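Local coordinates for protein aminopeptidase N (Francisella tularensis subsp. tularensis, PDB 5DLL) that catalyses the zinc-dependent release of N-terminal amino acids, preferably alanine, from peptides, and is probably involved in breaking down intracellular peptides, at residues Thr106-Ile110 and Lys139-Tyr143; Tyr26-His32 and Asn47-Asn53; Ile74-Asn78 and Val98-Leu104. One frame throughout, in Å; residues are numbered along the deposited sequence.

Contact 1: Thr106-Ile110 and Lys139-Tyr143. With NA (sodium ion), chain R.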
ATOM      1  N   THR A 106      32.249  -1.193  22.755  1.00 45.79           N
ATOM      2  CA  THR A 106      32.992  -1.152  21.495  1.00 43.43           C
ATOM      3  C   THR A 106      33.023   0.271  20.952  1.00 42.69           C
ATOM      4  O   THR A 106      31.971   0.906  20.827  1.00 49.15           O
ATOM      5  CB  THR A 106      32.353  -2.038  20.394  1.00 47.35           C
ATOM      6  OG1 THR A 106      31.141  -1.428  19.904  1.00 59.20           O
ATOM      7  CG2 THR A 106      32.072  -3.446  20.908  1.00 45.88           C
ATOM      8  N   VAL A 107      34.215   0.755  20.613  1.00 42.64           N
ATOM      9  CA  VAL A 107      34.351   1.961  19.794  1.00 40.65           C
ATOM     10  C   VAL A 107      34.617   1.529  18.359  1.00 38.87           C
ATOM     11  O   VAL A 107      35.432   0.641  18.117  1.00 41.64           O
ATOM     12  CB  VAL A 107      35.487   2.885  20.272  1.00 39.52           C
ATOM     13  CG1 VAL A 107      35.562   4.130  19.395  1.00 37.23           C
ATOM     14  CG2 VAL A 107      35.280   3.268  21.732  1.00 41.53           C
ATOM     15  N   VAL A 108      33.923   2.170  17.421  1.00 42.01           N
ATOM     16  CA  VAL A 108      33.946   1.810  16.000  1.00 41.09           C
ATOM     17  C   VAL A 108      33.977   3.094  15.164  1.00 43.42           C
ATOM     18  O   VAL A 108      33.466   4.123  15.599  1.00 46.42           O
ATOM     19  CB  VAL A 108      32.703   0.950  15.649  1.00 40.42           C
ATOM     20  CG1 VAL A 108      32.297   1.067  14.185  1.00 45.72           C
ATOM     21  CG2 VAL A 108      32.942  -0.508  16.014  1.00 39.92           C
ATOM     22  N   GLU A 109      34.575   3.028  13.974  1.00 46.77           N
ATOM     23  CA  GLU A 109      34.599   4.161  13.041  1.00 44.95           C
ATOM     24  C   GLU A 109      33.945   3.779  11.712  1.00 40.39           C
ATOM     25  O   GLU A 109      34.118   2.665  11.227  1.00 40.54           O
ATOM     26  CB  GLU A 109      36.038   4.619  12.805  1.00 51.29           C
ATOM     27  CG  GLU A 109      36.179   5.862  11.939  1.00 55.36           C
ATOM     28  CD  GLU A 109      37.626   6.158  11.607  1.00 60.95           C
ATOM     29  OE1 GLU A 109      38.409   6.409  12.548  1.00 61.72           O
ATOM     30  OE2 GLU A 109      37.980   6.133  10.407  1.00 67.36           O
ATOM     31  N   ILE A 110      33.205   4.715  11.125  1.00 39.54           N
ATOM     32  CA  ILE A 110      32.471   4.468   9.881  1.00 40.63           C
ATOM     33  C   ILE A 110      32.459   5.698   8.979  1.00 42.80           C
ATOM     34  O   ILE A 110      32.686   6.820   9.431  1.00 42.54           O
ATOM     35  CB  ILE A 110      31.012   4.044  10.155  1.00 40.56           C
ATOM     36  CG1 ILE A 110      30.291   5.098  11.005  1.00 43.38           C
ATOM     37  CG2 ILE A 110      30.973   2.687  10.846  1.00 40.57           C
ATOM     38  CD1 ILE A 110      28.828   4.800  11.251  1.00 43.36           C
ATOM     39  N   LYS A 139      25.597  -2.249  10.113  1.00 33.68           N
ATOM     40  CA  LYS A 139      26.519  -1.324   9.440  1.00 36.57           C
ATOM     41  C   LYS A 139      26.803  -0.022  10.218  1.00 39.45           C
ATOM     42  O   LYS A 139      27.343   0.933   9.646  1.00 36.37           O
ATOM     43  CB  LYS A 139      25.986  -0.943   8.053  1.00 36.87           C
ATOM     44  CG  LYS A 139      25.843  -2.089   7.071  1.00 42.44           C
ATOM     45  CD  LYS A 139      25.592  -1.547   5.672  1.00 50.30           C
ATOM     46  CE  LYS A 139      25.282  -2.653   4.673  1.00 59.04           C
ATOM     47  NZ  LYS A 139      24.985  -2.104   3.318  1.00 57.29           N
ATOM     48  N   ILE A 140      26.435   0.028  11.499  1.00 41.95           N
ATOM     49  CA  ILE A 140      26.665   1.215  12.326  1.00 40.66           C
ATOM     50  C   ILE A 140      27.559   0.867  13.510  1.00 37.31           C
ATOM     51  O   ILE A 140      28.549   1.548  13.761  1.00 37.82           O
ATOM     52  CB  ILE A 140      25.335   1.830  12.811  1.00 43.52           C
ATOM     53  CG1 ILE A 140      24.498   2.269  11.604  1.00 46.41           C
ATOM     54  CG2 ILE A 140      25.594   3.015  13.736  1.00 50.65           C
ATOM     55  CD1 ILE A 140      23.111   2.762  11.944  1.00 45.88           C
ATOM     56  N   THR A 141      27.191  -0.177  14.246  1.00 36.33           N
ATOM     57  CA  THR A 141      28.069  -0.762  15.258  1.00 37.74           C
ATOM     58  C   THR A 141      27.713  -2.238  15.384  1.00 34.80           C
ATOM     59  O   THR A 141      26.751  -2.697  14.763  1.00 33.64           O
ATOM     60  CB  THR A 141      27.985  -0.014  16.617  1.00 42.32           C
ATOM     61  OG1 THR A 141      29.168  -0.258  17.404  1.00 50.16           O
ATOM     62  CG2 THR A 141      26.739  -0.414  17.402  1.00 43.28           C
ATOM     63  N   TYR A 142      28.502  -2.972  16.165  1.00 37.25           N
ATOM     64  CA  TYR A 142      28.324  -4.416  16.322  1.00 41.33           C
ATOM     65  C   TYR A 142      27.149  -4.701  17.247  1.00 43.23           C
ATOM     66  O   TYR A 142      27.126  -4.232  18.385  1.00 57.44           O
ATOM     67  CB  TYR A 142      29.592  -5.074  16.879  1.00 42.55           C
ATOM     68  CG  TYR A 142      30.716  -5.239  15.872  1.00 43.45           C
ATOM     69  CD1 TYR A 142      30.736  -6.316  14.994  1.00 43.75           C
ATOM     70  CD2 TYR A 142      31.768  -4.328  15.812  1.00 43.84           C
ATOM     71  CE1 TYR A 142      31.764  -6.476  14.076  1.00 48.33           C
ATOM     72  CE2 TYR A 142      32.801  -4.482  14.898  1.00 44.37           C
ATOM     73  CZ  TYR A 142      32.796  -5.557  14.034  1.00 45.21           C
ATOM     74  OH  TYR A 142      33.819  -5.718  13.125  1.00 46.67           O
ATOM     75  N   TYR A 143      26.190  -5.477  16.754  1.00 42.80           N
ATOM     76  CA  TYR A 143      24.934  -5.720  17.462  1.00 41.07           C
ATOM     77  C   TYR A 143      24.385  -7.121  17.158  1.00 42.99           C
ATOM     78  O   TYR A 143      24.883  -7.811  16.265  1.00 41.62           O
ATOM     79  CB  TYR A 143      23.911  -4.663  17.034  1.00 38.98           C
ATOM     80  CG  TYR A 143      22.860  -4.369  18.078  1.00 41.33           C
ATOM     81  CD1 TYR A 143      23.181  -3.647  19.225  1.00 39.64           C
ATOM     82  CD2 TYR A 143      21.546  -4.806  17.922  1.00 40.82           C
ATOM     83  CE1 TYR A 143      22.228  -3.374  20.189  1.00 38.37           C
ATOM     84  CE2 TYR A 143      20.587  -4.538  18.885  1.00 37.42           C
ATOM     85  CZ  TYR A 143      20.935  -3.819  20.013  1.00 37.21           C
ATOM     86  OH  TYR A 143      19.999  -3.544  20.980  1.00 42.11           O
TER
HETATM   87 NA    NA R 917      30.793   0.780  18.909  1.00 56.96          NA
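Val108, Ile110 and Tyr142 give up the most surface here, where one face of strand 106-110 meets the irregular loop 139-143. Thr106, Val108 and Ile110 all direct their CA-to-CB bonds toward the loop, while Val107 and Glu109 point away. Val108 sits in the middle: its CG2 touches the edge of the Tyr142 ring (CD2, 4.0 Å), and its CG1 lies 3.8 Å from the carbonyl O of Ile140. Ile110 packs next along the strand, with CG2 4.0 Å from that same Ile140 O and CD1 4.5 Å from Ile140 CG2; Leu69 lies against both Ile110 and Tyr142.

Beside this apolar patch a sodium ion joins the two segments. Thr106 binds the sodium ion NA twice, through its carbonyl O at 2.2 Å and its OG1 at 2.5 Å, and Thr141 OG1 binds NA at 2.5 Å; the carbonyl of Val44, on the neighbouring strand 42-52, is a further ligand. The hydroxyls of Thr106 and Thr141, OG1 to OG1, are 3.4 Å apart because both face the metal. Without backbone pairing, the loop is held to the strand by apolar packing and a shared cation, so both threonine hydroxyls act as metal ligands, not mutual partners.

Contact 2: Tyr26-His32 and Asn47-Asn53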
ATOM      1  N   TYR A  26      22.060 -15.120  23.685  1.00 44.63           N
ATOM      2  CA  TYR A  26      22.290 -13.953  24.540  1.00 49.19           C
ATOM      3  C   TYR A  26      21.332 -12.823  24.166  1.00 51.02           C
ATOM      4  O   TYR A  26      20.917 -12.714  23.008  1.00 48.31           O
ATOM      5  CB  TYR A  26      23.757 -13.506  24.460  1.00 48.36           C
ATOM      6  CG  TYR A  26      24.661 -14.404  25.277  1.00 51.90           C
ATOM      7  CD1 TYR A  26      24.897 -14.141  26.623  1.00 49.99           C
ATOM      8  CD2 TYR A  26      25.245 -15.538  24.720  1.00 48.00           C
ATOM      9  CE1 TYR A  26      25.701 -14.971  27.387  1.00 49.58           C
ATOM     10  CE2 TYR A  26      26.050 -16.375  25.479  1.00 48.60           C
ATOM     11  CZ  TYR A  26      26.272 -16.087  26.813  1.00 46.23           C
ATOM     12  OH  TYR A  26      27.069 -16.903  27.582  1.00 47.46           O
ATOM     13  N   LEU A  27      20.971 -12.008  25.159  1.00 45.75           N
ATOM     14  CA  LEU A  27      19.999 -10.925  24.983  1.00 46.78           C
ATOM     15  C   LEU A  27      20.533  -9.586  25.478  1.00 48.44           C
ATOM     16  O   LEU A  27      21.434  -9.536  26.311  1.00 48.33           O
ATOM     17  CB  LEU A  27      18.697 -11.253  25.718  1.00 47.34           C
ATOM     18  CG  LEU A  27      17.794 -12.299  25.059  1.00 51.76           C
ATOM     19  CD1 LEU A  27      16.748 -12.793  26.051  1.00 53.89           C
ATOM     20  CD2 LEU A  27      17.135 -11.746  23.799  1.00 46.67           C
ATOM     21  N   ILE A  28      19.949  -8.506  24.964  1.00 50.98           N
ATOM     22  CA  ILE A  28      20.376  -7.147  25.287  1.00 44.31           C
ATOM     23  C   ILE A  28      19.243  -6.415  25.991  1.00 44.82           C
ATOM     24  O   ILE A  28      18.145  -6.279  25.450  1.00 57.36           O
ATOM     25  CB  ILE A  28      20.803  -6.370  24.020  1.00 41.90           C
ATOM     26  CG1 ILE A  28      21.863  -7.176  23.254  1.00 36.14           C
ATOM     27  CG2 ILE A  28      21.313  -4.975  24.391  1.00 38.01           C
ATOM     28  CD1 ILE A  28      22.386  -6.515  21.995  1.00 36.21           C
ATOM     29  N   ASP A  29      19.526  -5.961  27.208  1.00 45.65           N
ATOM     30  CA  ASP A  29      18.571  -5.219  28.016  1.00 43.98           C
ATOM     31  C   ASP A  29      18.616  -3.735  27.673  1.00 42.00           C
ATOM     32  O   ASP A  29      17.568  -3.104  27.499  1.00 45.51           O
ATOM     33  CB  ASP A  29      18.868  -5.422  29.508  1.00 50.19           C
ATOM     34  CG  ASP A  29      18.499  -6.820  30.004  1.00 59.26           C
ATOM     35  OD1 ASP A  29      17.809  -7.569  29.271  1.00 63.38           O
ATOM     36  OD2 ASP A  29      18.889  -7.163  31.145  1.00 49.78           O
ATOM     37  N   GLU A  30      19.829  -3.185  27.589  1.00 37.09           N
ATOM     38  CA  GLU A  30      20.035  -1.765  27.310  1.00 39.55           C
ATOM     39  C   GLU A  30      21.152  -1.535  26.301  1.00 39.94           C
ATOM     40  O   GLU A  30      22.088  -2.320  26.201  1.00 39.46           O
ATOM     41  CB  GLU A  30      20.366  -0.997  28.590  1.00 42.81           C
ATOM     42  CG  GLU A  30      19.355  -1.192  29.706  1.00 55.37           C
ATOM     43  CD  GLU A  30      19.186   0.039  30.568  1.00 64.08           C
ATOM     44  OE1 GLU A  30      20.203   0.670  30.911  1.00 61.78           O
ATOM     45  OE2 GLU A  30      18.029   0.378  30.897  1.00 67.75           O
ATOM     46  N   THR A  31      21.046  -0.427  25.577  1.00 44.67           N
ATOM     47  CA  THR A  31      22.018  -0.050  24.562  1.00 38.37           C
ATOM     48  C   THR A  31      22.302   1.445  24.693  1.00 40.01           C
ATOM     49  O   THR A  31      21.401   2.268  24.530  1.00 49.77           O
ATOM     50  CB  THR A  31      21.463  -0.355  23.159  1.00 39.68           C
ATOM     51  OG1 THR A  31      21.147  -1.753  23.064  1.00 40.97           O
ATOM     52  CG2 THR A  31      22.470   0.024  22.078  1.00 41.15           C
ATOM     53  N   HIS A  32      23.544   1.790  25.019  1.00 40.66           N
ATOM     54  CA  HIS A  32      23.950   3.187  25.158  1.00 46.78           C
ATOM     55  C   HIS A  32      24.939   3.536  24.062  1.00 43.09           C
ATOM     56  O   HIS A  32      26.040   2.993  24.028  1.00 46.17           O
ATOM     57  CB  HIS A  32      24.583   3.437  26.524  1.00 49.97           C
ATOM     58  CG  HIS A  32      23.636   3.255  27.666  1.00 58.03           C
ATOM     59  ND1 HIS A  32      23.091   2.032  27.990  1.00 58.04           N
ATOM     60  CD2 HIS A  32      23.134   4.140  28.559  1.00 57.84           C
ATOM     61  CE1 HIS A  32      22.292   2.171  29.031  1.00 58.15           C
ATOM     62  NE2 HIS A  32      22.300   3.441  29.396  1.00 59.46           N
ATOM     63  N   ASN A  47      27.787   0.873  24.538  1.00 44.71           N
ATOM     64  CA  ASN A  47      27.777   0.034  25.727  1.00 46.79           C
ATOM     65  C   ASN A  47      26.565  -0.877  25.703  1.00 41.98           C
ATOM     66  O   ASN A  47      25.439  -0.422  25.884  1.00 48.64           O
ATOM     67  CB  ASN A  47      27.747   0.886  26.990  1.00 53.91           C
ATOM     68  CG  ASN A  47      29.109   1.410  27.372  1.00 51.91           C
ATOM     69  OD1 ASN A  47      29.607   1.121  28.454  1.00 64.54           O
ATOM     70  ND2 ASN A  47      29.718   2.188  26.487  1.00 55.71           N
ATOM     71  N   LEU A  48      26.809  -2.162  25.483  1.00 41.46           N
ATOM     72  CA  LEU A  48      25.755  -3.160  25.384  1.00 39.61           C
ATOM     73  C   LEU A  48      25.685  -3.918  26.692  1.00 40.27           C
ATOM     74  O   LEU A  48      26.660  -4.562  27.086  1.00 35.59           O
ATOM     75  CB  LEU A  48      26.050  -4.141  24.240  1.00 39.98           C
ATOM     76  CG  LEU A  48      25.647  -3.714  22.827  1.00 40.21           C
ATOM     77  CD1 LEU A  48      25.953  -2.249  22.561  1.00 43.32           C
ATOM     78  CD2 LEU A  48      26.327  -4.602  21.795  1.00 42.24           C
ATOM     79  N   TYR A  49      24.537  -3.840  27.362  1.00 44.15           N
ATOM     80  CA  TYR A  49      24.330  -4.551  28.623  1.00 44.70           C
ATOM     81  C   TYR A  49      23.612  -5.856  28.332  1.00 41.86           C
ATOM     82  O   TYR A  49      22.405  -5.889  28.132  1.00 40.84           O
ATOM     83  CB  TYR A  49      23.590  -3.673  29.625  1.00 42.46           C
ATOM     84  CG  TYR A  49      24.406  -2.449  29.979  1.00 42.49           C
ATOM     85  CD1 TYR A  49      25.344  -2.488  30.999  1.00 44.59           C
ATOM     86  CD2 TYR A  49      24.273  -1.270  29.260  1.00 41.97           C
ATOM     87  CE1 TYR A  49      26.108  -1.376  31.311  1.00 43.16           C
ATOM     88  CE2 TYR A  49      25.034  -0.159  29.564  1.00 40.32           C
ATOM     89  CZ  TYR A  49      25.946  -0.217  30.590  1.00 39.82           C
ATOM     90  OH  TYR A  49      26.695   0.893  30.887  1.00 44.82           O
ATOM     91  N   ILE A  50      24.400  -6.926  28.312  1.00 45.00           N
ATOM     92  CA  ILE A  50      24.006  -8.205  27.742  1.00 43.28           C
ATOM     93  C   ILE A  50      23.819  -9.250  28.839  1.00 45.49           C
ATOM     94  O   ILE A  50      24.519  -9.235  29.855  1.00 45.07           O
ATOM     95  CB  ILE A  50      25.088  -8.685  26.748  1.00 40.04           C
ATOM     96  CG1 ILE A  50      25.286  -7.646  25.634  1.00 39.19           C
ATOM     97  CG2 ILE A  50      24.734 -10.041  26.155  1.00 40.20           C
ATOM     98  CD1 ILE A  50      26.599  -7.783  24.897  1.00 43.91           C
ATOM     99  N   VAL A  51      22.879 -10.165  28.616  1.00 50.02           N
ATOM    100  CA  VAL A  51      22.599 -11.240  29.565  1.00 49.55           C
ATOM    101  C   VAL A  51      22.316 -12.559  28.837  1.00 46.60           C
ATOM    102  O   VAL A  51      21.731 -12.572  27.755  1.00 39.37           O
ATOM    103  CB  VAL A  51      21.424 -10.864  30.497  1.00 51.43           C
ATOM    104  CG1 VAL A  51      20.099 -10.854  29.743  1.00 50.22           C
ATOM    105  CG2 VAL A  51      21.365 -11.805  31.691  1.00 60.23           C
ATOM    106  N   ALA A  52      22.753 -13.661  29.442  1.00 50.58           N
ATOM    107  CA  ALA A  52      22.538 -14.996  28.891  1.00 45.36           C
ATOM    108  C   ALA A  52      21.048 -15.312  28.825  1.00 45.15           C
ATOM    109  O   ALA A  52      20.329 -15.084  29.797  1.00 44.21           O
ATOM    110  CB  ALA A  52      23.261 -16.030  29.740  1.00 44.99           C
ATOM    111  N   ASN A  53      20.596 -15.832  27.683  1.00 43.45           N
ATOM    112  CA  ASN A  53      19.178 -16.137  27.464  1.00 45.88           C
ATOM    113  C   ASN A  53      18.811 -17.540  27.943  1.00 50.69           C
ATOM    114  O   ASN A  53      19.264 -18.527  27.378  1.00 56.12           O
ATOM    115  CB  ASN A  53      18.833 -15.997  25.977  1.00 46.74           C
ATOM    116  CG  ASN A  53      17.351 -16.196  25.692  1.00 44.34           C
ATOM    117  OD1 ASN A  53      16.523 -16.207  26.601  1.00 51.40           O
ATOM    118  ND2 ASN A  53      17.011 -16.357  24.419  1.00 41.05           N
TER
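Six backbone hydrogen bonds zip these segments into an antiparallel β-hairpin, strands 26-36 and 42-52 of the M1 N-terminal domain. Leu27 and Val51 exchange a reciprocal pair, Leu27 N to Val51 O and Val51 N to Leu27 O, both 2.8 Å. At the other end His32 and Asn47 do the same, with His32 N to Asn47 O at 3.0 Å and Asn47 N to His32 O at 2.8 Å. Between them the pattern slips: Asp29 N donates to Tyr49 O (3.0 Å), whereas Tyr49 N donates to Glu30 O (3.1 Å). Two residues thus face one, a β bulge, and the strand turns a corner at Asp29.

Around this frame, Ile28 and Ile50 form a non-hydrogen-bonded pair with CG1 to CG1 at 4.2 Å, and Thr31 CG2 reaches Leu48 CD1 at 4.2 Å. These buried residues share a face with Tyr26, whose CB meets Ile50 CG2 at 4.0 Å and whose ring makes a cation-pi contact with Arg57. The Thr31 hydroxyl is hydrogen-bonded to Tyr143 OH. Leu27, His32, Asn47, Tyr49 and Val51 occupy the opposite, partly exposed face. There the His32 and Tyr49 rings lie obliquely, planes at 79°, bringing His32 ND1 to 3.3 Å from Tyr49 CE2.

Contact 3: Ile74-Asn78 and Val98-Leu104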
ATOM      1  N   ILE A  74      37.725  -2.479  22.138  1.00 40.90           N
ATOM      2  CA  ILE A  74      36.762  -3.440  22.664  1.00 40.61           C
ATOM      3  C   ILE A  74      37.131  -3.824  24.097  1.00 43.75           C
ATOM      4  O   ILE A  74      38.269  -4.216  24.376  1.00 44.76           O
ATOM      5  CB  ILE A  74      36.656  -4.696  21.767  1.00 43.10           C
ATOM      6  CG1 ILE A  74      35.631  -5.682  22.333  1.00 45.15           C
ATOM      7  CG2 ILE A  74      38.008  -5.380  21.598  1.00 49.42           C
ATOM      8  CD1 ILE A  74      35.272  -6.794  21.372  1.00 49.61           C
ATOM      9  N   LYS A  75      36.160  -3.688  25.000  1.00 43.81           N
ATOM     10  CA  LYS A  75      36.342  -4.026  26.409  1.00 44.60           C
ATOM     11  C   LYS A  75      35.123  -4.780  26.920  1.00 42.93           C
ATOM     12  O   LYS A  75      33.993  -4.418  26.605  1.00 39.75           O
ATOM     13  CB  LYS A  75      36.540  -2.761  27.248  1.00 47.10           C
ATOM     14  CG  LYS A  75      37.558  -1.786  26.680  1.00 50.75           C
ATOM     15  CD  LYS A  75      37.974  -0.745  27.707  1.00 58.55           C
ATOM     16  CE  LYS A  75      36.833   0.191  28.064  1.00 62.38           C
ATOM     17  NZ  LYS A  75      37.316   1.341  28.878  1.00 65.06           N
ATOM     18  N   LEU A  76      35.360  -5.826  27.707  1.00 45.45           N
ATOM     19  CA  LEU A  76      34.293  -6.580  28.354  1.00 46.89           C
ATOM     20  C   LEU A  76      34.411  -6.366  29.858  1.00 53.00           C
ATOM     21  O   LEU A  76      35.491  -6.550  30.427  1.00 60.06           O
ATOM     22  CB  LEU A  76      34.404  -8.067  28.006  1.00 46.37           C
ATOM     23  CG  LEU A  76      33.181  -8.958  28.274  1.00 45.91           C
ATOM     24  CD1 LEU A  76      33.112 -10.087  27.256  1.00 47.97           C
ATOM     25  CD2 LEU A  76      33.181  -9.523  29.686  1.00 46.89           C
ATOM     26  N   ASN A  77      33.303  -5.972  30.490  1.00 57.06           N
ATOM     27  CA  ASN A  77      33.281  -5.598  31.910  1.00 51.10           C
ATOM     28  C   ASN A  77      34.384  -4.587  32.243  1.00 56.35           C
ATOM     29  O   ASN A  77      35.119  -4.729  33.230  1.00 50.95           O
ATOM     30  CB  ASN A  77      33.349  -6.842  32.813  1.00 50.18           C
ATOM     31  CG  ASN A  77      32.022  -7.588  32.891  1.00 53.30           C
ATOM     32  OD1 ASN A  77      30.954  -7.024  32.647  1.00 51.89           O
ATOM     33  ND2 ASN A  77      32.086  -8.865  33.250  1.00 57.11           N
ATOM     34  N   ASN A  78      34.496  -3.580  31.377  1.00 59.84           N
ATOM     35  CA  ASN A  78      35.428  -2.460  31.543  1.00 63.78           C
ATOM     36  C   ASN A  78      36.922  -2.811  31.371  1.00 65.76           C
ATOM     37  O   ASN A  78      37.779  -1.925  31.455  1.00 61.88           O
ATOM     38  CB  ASN A  78      35.182  -1.772  32.897  1.00 64.95           C
ATOM     39  CG  ASN A  78      35.349  -0.265  32.833  1.00 68.85           C
ATOM     40  OD1 ASN A  78      35.208   0.348  31.773  1.00 64.90           O
ATOM     41  ND2 ASN A  78      35.635   0.344  33.980  1.00 74.33           N
ATOM     42  N   VAL A  98      31.904 -16.162  27.292  1.00 56.70           N
ATOM     43  CA  VAL A  98      31.448 -14.920  27.908  1.00 51.69           C
ATOM     44  C   VAL A  98      30.657 -15.249  29.175  1.00 53.10           C
ATOM     45  O   VAL A  98      30.142 -16.362  29.300  1.00 57.05           O
ATOM     46  CB  VAL A  98      30.580 -14.071  26.950  1.00 52.87           C
ATOM     47  CG1 VAL A  98      31.319 -13.802  25.647  1.00 50.71           C
ATOM     48  CG2 VAL A  98      29.233 -14.731  26.675  1.00 58.24           C
ATOM     49  N   PRO A  99      30.560 -14.290  30.117  1.00 52.15           N
ATOM     50  CA  PRO A  99      29.798 -14.511  31.356  1.00 54.64           C
ATOM     51  C   PRO A  99      28.271 -14.502  31.191  1.00 61.85           C
ATOM     52  O   PRO A  99      27.753 -14.157  30.123  1.00 56.06           O
ATOM     53  CB  PRO A  99      30.229 -13.343  32.262  1.00 56.06           C
ATOM     54  CG  PRO A  99      31.391 -12.694  31.588  1.00 55.03           C
ATOM     55  CD  PRO A  99      31.255 -12.990  30.130  1.00 53.23           C
ATOM     56  N   GLU A 100      27.572 -14.864  32.266  1.00 63.07           N
ATOM     57  CA  GLU A 100      26.106 -14.890  32.293  1.00 60.90           C
ATOM     58  C   GLU A 100      25.506 -13.486  32.192  1.00 60.19           C
ATOM     59  O   GLU A 100      24.381 -13.317  31.719  1.00 57.62           O
ATOM     60  CB  GLU A 100      25.606 -15.552  33.586  1.00 71.57           C
ATOM     61  CG  GLU A 100      25.956 -17.028  33.735  1.00 76.79           C
ATOM     62  CD  GLU A 100      25.095 -17.934  32.874  1.00 77.20           C
ATOM     63  OE1 GLU A 100      23.855 -17.864  32.985  1.00 66.07           O
ATOM     64  OE2 GLU A 100      25.663 -18.728  32.093  1.00 79.83           O
ATOM     65  N   LYS A 101      26.254 -12.489  32.661  1.00 62.38           N
ATOM     66  CA  LYS A 101      25.792 -11.105  32.677  1.00 64.21           C
ATOM     67  C   LYS A 101      27.006 -10.186  32.596  1.00 60.79           C
ATOM     68  O   LYS A 101      27.925 -10.299  33.410  1.00 69.65           O
ATOM     69  CB  LYS A 101      25.001 -10.841  33.962  1.00 69.18           C
ATOM     70  CG  LYS A 101      23.964  -9.732  33.864  1.00 71.80           C
ATOM     71  CD  LYS A 101      23.030  -9.756  35.070  1.00 77.69           C
ATOM     72  CE  LYS A 101      21.876  -8.773  34.927  1.00 75.79           C
ATOM     73  NZ  LYS A 101      22.328  -7.353  34.919  1.00 68.60           N
ATOM     74  N   PHE A 102      27.017  -9.289  31.611  1.00 56.43           N
ATOM     75  CA  PHE A 102      28.175  -8.416  31.382  1.00 52.56           C
ATOM     76  C   PHE A 102      27.855  -7.179  30.539  1.00 50.02           C
ATOM     77  O   PHE A 102      26.813  -7.098  29.888  1.00 46.31           O
ATOM     78  CB  PHE A 102      29.313  -9.205  30.717  1.00 46.39           C
ATOM     79  CG  PHE A 102      28.974  -9.736  29.344  1.00 44.96           C
ATOM     80  CD1 PHE A 102      28.236 -10.904  29.195  1.00 44.93           C
ATOM     81  CD2 PHE A 102      29.407  -9.077  28.200  1.00 48.11           C
ATOM     82  CE1 PHE A 102      27.927 -11.399  27.940  1.00 38.41           C
ATOM     83  CE2 PHE A 102      29.105  -9.572  26.939  1.00 41.91           C
ATOM     84  CZ  PHE A 102      28.361 -10.732  26.811  1.00 38.87           C
ATOM     85  N   VAL A 103      28.777  -6.222  30.564  1.00 48.51           N
ATOM     86  CA  VAL A 103      28.705  -5.036  29.717  1.00 44.74           C
ATOM     87  C   VAL A 103      29.846  -5.088  28.696  1.00 48.07           C
ATOM     88  O   VAL A 103      30.999  -5.350  29.050  1.00 51.31           O
ATOM     89  CB  VAL A 103      28.725  -3.714  30.533  1.00 44.20           C
ATOM     90  CG1 VAL A 103      29.736  -3.756  31.670  1.00 46.80           C
ATOM     91  CG2 VAL A 103      28.986  -2.517  29.627  1.00 41.85           C
ATOM     92  N   LEU A 104      29.509  -4.850  27.430  1.00 42.03           N
ATOM     93  CA  LEU A 104      30.480  -4.865  26.349  1.00 41.51           C
ATOM     94  C   LEU A 104      30.557  -3.500  25.675  1.00 40.81           C
ATOM     95  O   LEU A 104      29.596  -3.065  25.047  1.00 51.71           O
ATOM     96  CB  LEU A 104      30.087  -5.922  25.321  1.00 45.76           C
ATOM     97  CG  LEU A 104      31.014  -6.061  24.113  1.00 48.97           C
ATOM     98  CD1 LEU A 104      32.414  -6.453  24.555  1.00 53.21           C
ATOM     99  CD2 LEU A 104      30.453  -7.071  23.124  1.00 50.91           C
TER
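This is an antiparallel strand pairing at its frayed end, where strand 70-76 runs into a turn beside the start of strand 101-110. The short axes run at 160° to each other, and Leu76 faces Leu104 as a non-hydrogen-bonded pair with CA atoms 4.6 Å apart. One step on, Asn77 N donates to Val103 O at 2.8 Å. The return bond goes to a side chain: Val103 N donates to OD1 of Asn77, at 3.1 Å. Asn77 (phi 50°) and Asn78 (phi 70°) have left-handed backbone angles, consistent with a type I' turn into strand 79-80, so the side-chain OD1 of Asn77 takes the Val103 N-H that the backbone O of Asn77 would accept in a regular hydrogen-bonded pair.

Leu76 supplies most of the apolar packing. Its CG lies 3.8 Å from Phe102 CD2, its CD2 4.0 Å from Pro99 CD, and its CB 4.3 Å from Leu104 CD1; that same methyl of Leu104 also touches Ile74 CG1 at 4.0 Å.

Strand 101-110 is flanked by strand 42-52 as well as 70-76, with the Phe102 backbone hydrogen-bonded to that of Ile50. Leu104 packs on Leu62 and Leu64 of strand 62-65 and on Ile95 of strand 92-95.

All three contacts reach one sheet of the M1 N-terminal domain, though loop 139-143 of contact 1 only packs on it. Contacts 2 and 3, centres about 9 Å apart, share probable hydrogen bonds from Leu104 N to Leu48 O (2.9 Å) and Ala52 N to Glu100 O (2.8 Å). Contact 1, its centre about 16 Å from theirs, continues contact 3 along strand 101-110 and meets contact 2 through a probable hydrogen bond between Tyr143 OH and Thr31 OG1 (3.0 Å) and packing (Tyr142 O to Leu48 CD2, 3.5 Å; Tyr143 CE1 to Ile28 CD1, 3.6 Å). No contact supplies a zinc ligand (His309, His313 and Glu332 hold it); the sodium is a separate site.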